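Local coordinates for protein Ser-thr phosphatase MSPP (PDB 2JFR) that probably removes phosphate groups from phosphoserine and phosphothreonine residues of proteins, as a metal-dependent phosphatase of the PPM (PP2C) family, at residues D112-R117 with T127-V132. Sequence-based numbering, arbitrary orientation. Where two conformers were deposited one is given.
Sequences DSPLYR and TDDHSV
Thr127 reaches across to Leu115 through both branches of its side chain. OG1 sits between the backbone N and the carbonyl carbon (chi1 47°), and there it takes the backbone N-H of Leu115 in a nearly straight bond, 3.1 Å from N to OG1 with 163° at the hydrogen. The same oxygen lies beside CA of Pro114. The methyl CG2 rests against CB of Leu115 at 3.9 Å, and Val107 of strand 106-110 touches both side chains.

Two residues on, Asp129, its CG anti to the carbonyl carbon (chi1 -76°), brings one carboxylate oxygen against two neighbours: OD1 lies 3.5 Å from CA of Asp112 and 3.7 Å from CG of Pro114. The carboxylate carbon CG of Asp129 also lies against CB of Asp112, at 3.8 Å, while the OD2 atoms of the two aspartates stay 5.4 Å apart. OD2 of Asp129 is joined to the carbonyl O of Asp112 by a water that donates to both, 2.7 Å from OD2.

In the PP2C fold, two antiparallel sheets carry the metal site at one end. Here the loop leaving strand 122-125 runs back alongside the start of strand 115-119 toward that site. Asp112 is a magnesium ligand in another structure of this protein, although that third metal is not bound to it in this model; its side chain lies close to that of Asp186. His130 is bonded to Gly111 twice, through ND1 to its N and through the backbone, which ties the loop to the residue before Asp112. Ser131 caps helix 132-138, its OG bonded to N of Gly134, and a second water 2.6 Å from that OG makes a weak, long bond to OD2 of Asp112.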
ATOM      1  N   ASP A 112      -5.078  -5.216   0.875  1.00 14.73           N
ATOM      2  CA  ASP A 112      -4.537  -5.269   2.222  1.00 14.81           C
ATOM      3  C   ASP A 112      -3.108  -4.726   2.320  1.00 13.93           C
ATOM      4  O   ASP A 112      -2.353  -5.195   3.170  1.00 14.92           O
ATOM      5  CB  ASP A 112      -4.592  -6.693   2.794  1.00 17.10           C
ATOM      6  CG  ASP A 112      -3.667  -7.658   2.090  1.00 18.12           C
ATOM      7  OD1 ASP A 112      -3.103  -7.310   1.030  1.00 16.52           O
ATOM      8  OD2 ASP A 112      -3.546  -8.773   2.663  1.00 26.69           O
ATOM      9  N   SER A 113      -2.776  -3.727   1.526  1.00 13.70           N
ATOM     10  CA  SER A 113      -1.476  -3.053   1.649  1.00 13.56           C
ATOM     11  C   SER A 113      -1.661  -1.764   2.428  1.00 13.41           C
ATOM     12  O   SER A 113      -2.118  -0.777   1.853  1.00 15.24           O
ATOM     13  CB  SER A 113      -0.921  -2.757   0.257  1.00 13.83           C
ATOM     14  OG  SER A 113      -0.764  -3.943  -0.516  1.00 13.96           O
ATOM     15  N   PRO A 114      -1.443  -1.724   3.719  1.00 13.56           N
ATOM     16  CA  PRO A 114      -2.002  -0.603   4.495  1.00 14.10           C
ATOM     17  C   PRO A 114      -1.265   0.691   4.359  1.00 13.87           C
ATOM     18  O   PRO A 114      -0.064   0.783   4.065  1.00 14.28           O
ATOM     19  CB  PRO A 114      -1.971  -1.093   5.932  1.00 15.83           C
ATOM     20  CG  PRO A 114      -1.788  -2.584   5.833  1.00 15.89           C
ATOM     21  CD  PRO A 114      -0.888  -2.732   4.620  1.00 14.23           C
ATOM     22  N   LEU A 115      -2.020   1.760   4.672  1.00 14.11           N
ATOM     23  CA  LEU A 115      -1.473   3.069   4.978  1.00 13.72           C
ATOM     24  C   LEU A 115      -1.452   3.244   6.497  1.00 13.63           C
ATOM     25  O   LEU A 115      -2.451   3.009   7.159  1.00 14.43           O
ATOM     26  CB  LEU A 115      -2.341   4.149   4.367  1.00 14.29           C
ATOM     27  CG  LEU A 115      -2.015   5.593   4.770  1.00 14.40           C
ATOM     28  CD1 LEU A 115      -0.658   5.991   4.272  1.00 14.82           C
ATOM     29  CD2 LEU A 115      -3.103   6.535   4.279  1.00 15.88           C
ATOM     30  N   TYR A 116      -0.322   3.722   6.990  1.00 13.90           N
ATOM     31  CA  TYR A 116      -0.125   4.060   8.387  1.00 14.31           C
ATOM     32  C   TYR A 116       0.251   5.510   8.526  1.00 14.47           C
ATOM     33  O   TYR A 116       0.936   6.072   7.647  1.00 15.01           O
ATOM     34  CB  TYR A 116       0.999   3.241   9.033  1.00 15.09           C
ATOM     35  CG  TYR A 116       0.942   1.766   8.824  1.00 15.46           C
ATOM     36  CD1 TYR A 116       0.379   0.910   9.748  1.00 15.97           C
ATOM     37  CD2 TYR A 116       1.442   1.189   7.637  1.00 16.74           C
ATOM     38  CE1 TYR A 116       0.353  -0.478   9.511  1.00 16.51           C
ATOM     39  CE2 TYR A 116       1.434  -0.151   7.405  1.00 17.66           C
ATOM     40  CZ  TYR A 116       0.880  -0.980   8.334  1.00 16.89           C
ATOM     41  OH  TYR A 116       0.855  -2.342   8.073  1.00 19.08           O
ATOM     42  N   ARG A 117      -0.119   6.094   9.654  1.00 15.78           N
ATOM     43  CA  ARG A 117       0.417   7.402  10.067  1.00 16.04           C
ATOM     44  C   ARG A 117       1.285   7.175  11.273  1.00 15.66           C
ATOM     45  O   ARG A 117       0.918   6.475  12.190  1.00 16.02           O
ATOM     46  CB  ARG A 117      -0.684   8.359  10.421  1.00 17.02           C
ATOM     47  CG  ARG A 117      -0.176   9.769  10.768  1.00 17.89           C
ATOM     48  CD  ARG A 117      -1.285  10.705  11.213  1.00 19.18           C
ATOM     49  NE  ARG A 117      -1.874  10.145  12.410  1.00 19.50           N
ATOM     50  CZ  ARG A 117      -3.130  10.200  12.756  1.00 27.43           C
ATOM     51  NH1 ARG A 117      -3.957  10.951  12.065  1.00 42.90           N
ATOM     52  NH2 ARG A 117      -3.512   9.562  13.835  1.00 40.37           N
ATOM     53  N   THR A 127      -6.217   2.557   7.075  1.00 15.22           N
ATOM     54  CA  THR A 127      -7.034   1.892   6.091  1.00 14.90           C
ATOM     55  C   THR A 127      -7.576   0.564   6.632  1.00 15.65           C
ATOM     56  O   THR A 127      -7.001  -0.045   7.523  1.00 18.04           O
ATOM     57  CB  THR A 127      -6.214   1.616   4.830  1.00 15.01           C
ATOM     58  OG1 THR A 127      -4.963   1.037   5.210  1.00 15.35           O
ATOM     59  CG2 THR A 127      -5.970   2.882   4.032  1.00 15.76           C
ATOM     60  N   ASP A 128      -8.680   0.154   6.052  1.00 16.20           N
ATOM     61  CA  ASP A 128      -9.181  -1.213   6.318  0.73 17.31           C
ATOM     62  C   ASP A 128      -8.608  -2.184   5.314  1.00 15.27           C
ATOM     63  O   ASP A 128      -8.360  -1.815   4.143  1.00 17.81           O
ATOM     64  CB  ASP A 128     -10.702  -1.262   6.198  0.73 24.98           C
ATOM     65  CG  ASP A 128     -11.569  -0.374   6.945  0.73 27.11           C
ATOM     66  OD1 ASP A 128     -11.378   0.206   8.035  0.73 27.32           O
ATOM     67  OD2 ASP A 128     -12.718  -0.106   6.431  0.73 28.45           O
ATOM     68  N   ASP A 129      -8.339  -3.363   5.786  1.00 15.14           N
ATOM     69  CA  ASP A 129      -7.848  -4.454   4.927  1.00 14.66           C
ATOM     70  C   ASP A 129      -9.046  -5.224   4.378  1.00 14.61           C
ATOM     71  O   ASP A 129      -9.928  -5.684   5.124  1.00 16.01           O
ATOM     72  CB  ASP A 129      -6.980  -5.425   5.721  1.00 16.03           C
ATOM     73  CG  ASP A 129      -5.606  -4.921   6.010  1.00 17.64           C
ATOM     74  OD1 ASP A 129      -5.146  -3.999   5.415  1.00 20.41           O
ATOM     75  OD2 ASP A 129      -4.967  -5.659   6.778  1.00 27.77           O
ATOM     76  N   HIS A 130      -9.095  -5.367   3.072  1.00 14.27           N
ATOM     77  CA  HIS A 130     -10.137  -6.127   2.399  1.00 14.51           C
ATOM     78  C   HIS A 130      -9.661  -7.572   2.280  1.00 14.29           C
ATOM     79  O   HIS A 130      -9.209  -8.047   1.253  1.00 15.08           O
ATOM     80  CB  HIS A 130     -10.421  -5.520   1.041  1.00 15.11           C
ATOM     81  CG  HIS A 130     -10.682  -4.069   1.080  1.00 15.18           C
ATOM     82  ND1 HIS A 130     -10.093  -3.209   0.213  1.00 15.39           N
ATOM     83  CD2 HIS A 130     -11.368  -3.345   1.982  1.00 17.13           C
ATOM     84  CE1 HIS A 130     -10.443  -1.994   0.571  1.00 16.08           C
ATOM     85  NE2 HIS A 130     -11.249  -2.025   1.622  1.00 17.10           N
ATOM     86  N   SER A 131      -9.739  -8.235   3.412  1.00 15.49           N
ATOM     87  CA  SER A 131      -9.375  -9.644   3.552  1.00 15.59           C
ATOM     88  C   SER A 131     -10.351 -10.248   4.525  1.00 15.28           C
ATOM     89  O   SER A 131     -11.026  -9.553   5.254  1.00 15.75           O
ATOM     90  CB  SER A 131      -7.954  -9.815   4.044  1.00 16.88           C
ATOM     91  OG  SER A 131      -7.847  -9.363   5.375  1.00 17.79           O
ATOM     92  N   VAL A 132     -10.357 -11.575   4.632  1.00 16.13           N
ATOM     93  CA  VAL A 132     -11.268 -12.189   5.575  1.00 16.13           C
ATOM     94  C   VAL A 132     -11.018 -11.675   6.983  1.00 16.40           C
ATOM     95  O   VAL A 132     -11.902 -11.312   7.741  1.00 18.07           O
ATOM     96  CB  VAL A 132     -11.147 -13.724   5.542  1.00 17.97           C
ATOM     97  CG1 VAL A 132     -11.993 -14.369   6.644  1.00 20.09           C
ATOM     98  CG2 VAL A 132     -11.582 -14.212   4.150  1.00 19.41           C
TER
HETATM   99  O   HOH W   1      -2.475  -6.120   5.759  1.00 17.82           O
HETATM  100  O   HOH W   2      -5.277  -9.252   5.579  0.77 39.98           O